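Local coordinates for DNA mismatch repair protein PMS1 (Saccharomyces cerevisiae, PDB 3H4L) that takes part in DNA mismatch repair, binding ATP in a GHKL-type ATPase domain at its N-terminal end, at residues Val14-Ser19 and Phe153-Val158. Residues are numbered along the deposited sequence; the frame is centred on the assembly and turned at random.
Sequences VHRITS and FHNLPV
Arg16 reaches from helix 11-22 to the turn at Asn155, where its NE donates to the backbone O of Asn155 at 2.9 Å. The hydrogen bond is bent, 131° at the hydrogen, and the acceptor is tilted out of the guanidinium plane. A long, flexible arginine suits this span: CG stands anti to the backbone N, sending the chain outward, and a bend at chi3 (81°) turns the head so that NH1 forms a salt bridge with Asp13. The methylenes of Arg16 and the side chain of Asn155 run past each other in opposite senses, amide and guanidinium planes 64° apart. ND2 of Asn155 lies 3.2 Å from CD of Arg16; asparagine suits the site because ND2 also donates to Gly107 O, which helps hold the amide in this orientation. The branched, apolar Leu156 packs its CD2 methyl near the guanidinium plane, 3.9 Å from NE of Arg16. Shortening Arg16 to alanine is likely to cost Asn155 O this donor and Asp13 its salt bridge. This surface contact ties the N-terminal helix to the type I turn Phe153-Leu156, between strand 144-150 and helix 157-164; Leu156 occupies that helix's N-cap position and packs on Ile108, just before strand 110-116.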
ATOM      1  N   VAL B  14      33.643 -11.331  10.418  1.00 37.06           N
ATOM      2  CA  VAL B  14      33.638 -10.226  11.364  1.00 34.75           C
ATOM      3  C   VAL B  14      32.897  -9.069  10.741  1.00 34.95           C
ATOM      4  O   VAL B  14      32.089  -8.416  11.397  1.00 33.81           O
ATOM      5  CB  VAL B  14      35.038  -9.739  11.678  1.00 30.37           C
ATOM      6  CG1 VAL B  14      34.964  -8.571  12.615  1.00 28.23           C
ATOM      7  CG2 VAL B  14      35.839 -10.852  12.282  1.00 31.96           C
ATOM      8  N   HIS B  15      33.181  -8.815   9.468  1.00 34.81           N
ATOM      9  CA  HIS B  15      32.531  -7.723   8.756  1.00 33.55           C
ATOM     10  C   HIS B  15      31.043  -8.018   8.607  1.00 32.01           C
ATOM     11  O   HIS B  15      30.217  -7.129   8.742  1.00 32.69           O
ATOM     12  CB  HIS B  15      33.200  -7.517   7.390  1.00 31.41           C
ATOM     13  CG  HIS B  15      32.391  -6.701   6.426  1.00 31.88           C
ATOM     14  ND1 HIS B  15      31.885  -5.456   6.738  1.00 31.34           N
ATOM     15  CD2 HIS B  15      32.001  -6.960   5.154  1.00 29.97           C
ATOM     16  CE1 HIS B  15      31.216  -4.986   5.698  1.00 31.71           C
ATOM     17  NE2 HIS B  15      31.270  -5.878   4.725  1.00 28.50           N
ATOM     18  N   ARG B  16      30.710  -9.279   8.363  1.00 32.02           N
ATOM     19  CA  ARG B  16      29.322  -9.695   8.191  1.00 30.13           C
ATOM     20  C   ARG B  16      28.510  -9.499   9.461  1.00 30.42           C
ATOM     21  O   ARG B  16      27.428  -8.900   9.450  1.00 29.95           O
ATOM     22  CB  ARG B  16      29.271 -11.167   7.799  1.00 30.32           C
ATOM     23  CG  ARG B  16      28.043 -11.536   7.003  1.00 33.57           C
ATOM     24  CD  ARG B  16      27.964 -13.028   6.729  1.00 34.20           C
ATOM     25  NE  ARG B  16      27.433 -13.718   7.889  1.00 36.26           N
ATOM     26  CZ  ARG B  16      28.156 -14.454   8.720  1.00 35.94           C
ATOM     27  NH1 ARG B  16      29.455 -14.605   8.507  1.00 35.95           N
ATOM     28  NH2 ARG B  16      27.571 -15.011   9.779  1.00 37.76           N
ATOM     29  N   ILE B  17      29.045 -10.034  10.553  1.00 29.40           N
ATOM     30  CA  ILE B  17      28.421  -9.965  11.862  1.00 28.81           C
ATOM     31  C   ILE B  17      28.295  -8.527  12.363  1.00 30.07           C
ATOM     32  O   ILE B  17      27.225  -8.128  12.832  1.00 31.55           O
ATOM     33  CB  ILE B  17      29.231 -10.813  12.870  1.00 29.82           C
ATOM     34  CG1 ILE B  17      29.166 -12.283  12.443  1.00 28.95           C
ATOM     35  CG2 ILE B  17      28.700 -10.634  14.296  1.00 26.96           C
ATOM     36  CD1 ILE B  17      30.087 -13.172  13.233  1.00 28.39           C
ATOM     37  N   THR B  18      29.372  -7.751  12.258  1.00 29.79           N
ATOM     38  CA  THR B  18      29.360  -6.362  12.710  1.00 29.00           C
ATOM     39  C   THR B  18      28.339  -5.548  11.931  1.00 29.74           C
ATOM     40  O   THR B  18      27.544  -4.812  12.518  1.00 28.18           O
ATOM     41  CB  THR B  18      30.711  -5.681  12.510  1.00 28.40           C
ATOM     42  OG1 THR B  18      31.743  -6.498  13.066  1.00 30.00           O
ATOM     43  CG2 THR B  18      30.725  -4.321  13.197  1.00 27.25           C
ATOM     44  N   SER B  19      28.358  -5.667  10.607  1.00 29.39           N
ATOM     45  CA  SER B  19      27.405  -4.899   9.823  1.00 32.31           C
ATOM     46  C   SER B  19      25.986  -5.354  10.203  1.00 30.28           C
ATOM     47  O   SER B  19      25.034  -4.585  10.117  1.00 29.13           O
ATOM     48  CB  SER B  19      27.695  -5.042   8.320  1.00 32.44           C
ATOM     49  OG  SER B  19      27.532  -6.372   7.888  1.00 39.28           O
ATOM     50  N   PHE B 153      19.609  -9.525   4.687  1.00 31.74           N
ATOM     51  CA  PHE B 153      20.000 -10.584   5.618  1.00 32.59           C
ATOM     52  C   PHE B 153      20.139 -11.938   4.926  1.00 34.08           C
ATOM     53  O   PHE B 153      20.007 -12.992   5.551  1.00 36.23           O
ATOM     54  CB  PHE B 153      19.002 -10.673   6.795  1.00 28.91           C
ATOM     55  CG  PHE B 153      18.797  -9.361   7.532  1.00 27.25           C
ATOM     56  CD1 PHE B 153      19.873  -8.534   7.836  1.00 27.54           C
ATOM     57  CD2 PHE B 153      17.527  -8.948   7.906  1.00 28.68           C
ATOM     58  CE1 PHE B 153      19.689  -7.313   8.494  1.00 27.10           C
ATOM     59  CE2 PHE B 153      17.332  -7.730   8.567  1.00 28.41           C
ATOM     60  CZ  PHE B 153      18.419  -6.912   8.858  1.00 28.40           C
ATOM     61  N   HIS B 154      20.437 -11.903   3.635  1.00 34.30           N
ATOM     62  CA  HIS B 154      20.597 -13.124   2.862  1.00 36.26           C
ATOM     63  C   HIS B 154      21.719 -14.014   3.399  1.00 36.66           C
ATOM     64  O   HIS B 154      21.774 -15.203   3.080  1.00 38.23           O
ATOM     65  CB  HIS B 154      20.870 -12.782   1.393  1.00 36.90           C
ATOM     66  CG  HIS B 154      22.279 -12.367   1.124  1.00 37.34           C
ATOM     67  ND1 HIS B 154      23.241 -13.251   0.693  1.00 39.80           N
ATOM     68  CD2 HIS B 154      22.902 -11.174   1.276  1.00 38.85           C
ATOM     69  CE1 HIS B 154      24.399 -12.622   0.592  1.00 39.69           C
ATOM     70  NE2 HIS B 154      24.220 -11.361   0.942  1.00 38.82           N
ATOM     71  N   ASN B 155      22.621 -13.444   4.191  1.00 36.67           N
ATOM     72  CA  ASN B 155      23.725 -14.219   4.754  1.00 36.94           C
ATOM     73  C   ASN B 155      23.698 -14.235   6.284  1.00 38.22           C
ATOM     74  O   ASN B 155      24.735 -14.255   6.942  1.00 37.65           O
ATOM     75  CB  ASN B 155      25.067 -13.687   4.243  1.00 36.57           C
ATOM     76  CG  ASN B 155      25.223 -12.196   4.448  1.00 36.36           C
ATOM     77  OD1 ASN B 155      24.254 -11.495   4.738  1.00 39.22           O
ATOM     78  ND2 ASN B 155      26.442 -11.697   4.284  1.00 32.96           N
ATOM     79  N   LEU B 156      22.488 -14.206   6.830  1.00 38.78           N
ATOM     80  CA  LEU B 156      22.240 -14.273   8.267  1.00 39.15           C
ATOM     81  C   LEU B 156      20.968 -15.099   8.312  1.00 39.36           C
ATOM     82  O   LEU B 156      19.912 -14.613   8.710  1.00 40.03           O
ATOM     83  CB  LEU B 156      21.971 -12.888   8.856  1.00 37.93           C
ATOM     84  CG  LEU B 156      23.150 -11.927   8.952  1.00 38.34           C
ATOM     85  CD1 LEU B 156      22.700 -10.612   9.564  1.00 36.41           C
ATOM     86  CD2 LEU B 156      24.229 -12.560   9.793  1.00 39.19           C
ATOM     87  N   PRO B 157      21.064 -16.371   7.899  1.00 39.52           N
ATOM     88  CA  PRO B 157      19.971 -17.345   7.840  1.00 39.00           C
ATOM     89  C   PRO B 157      18.974 -17.210   8.970  1.00 39.75           C
ATOM     90  O   PRO B 157      17.767 -17.144   8.739  1.00 38.44           O
ATOM     91  CB  PRO B 157      20.700 -18.681   7.876  1.00 38.22           C
ATOM     92  CG  PRO B 157      21.966 -18.384   7.188  1.00 41.12           C
ATOM     93  CD  PRO B 157      22.362 -17.059   7.803  1.00 40.00           C
ATOM     94  N   VAL B 158      19.480 -17.175  10.194  1.00 40.98           N
ATOM     95  CA  VAL B 158      18.605 -17.056  11.347  1.00 42.31           C
ATOM     96  C   VAL B 158      17.785 -15.773  11.302  1.00 41.75           C
ATOM     97  O   VAL B 158      16.571 -15.824  11.435  1.00 43.03           O
ATOM     98  CB  VAL B 158      19.400 -17.115  12.670  1.00 44.13           C
ATOM     99  CG1 VAL B 158      18.451 -17.041  13.855  1.00 42.66           C
ATOM    100  CG2 VAL B 158      20.207 -18.401  12.727  1.00 43.58           C
TER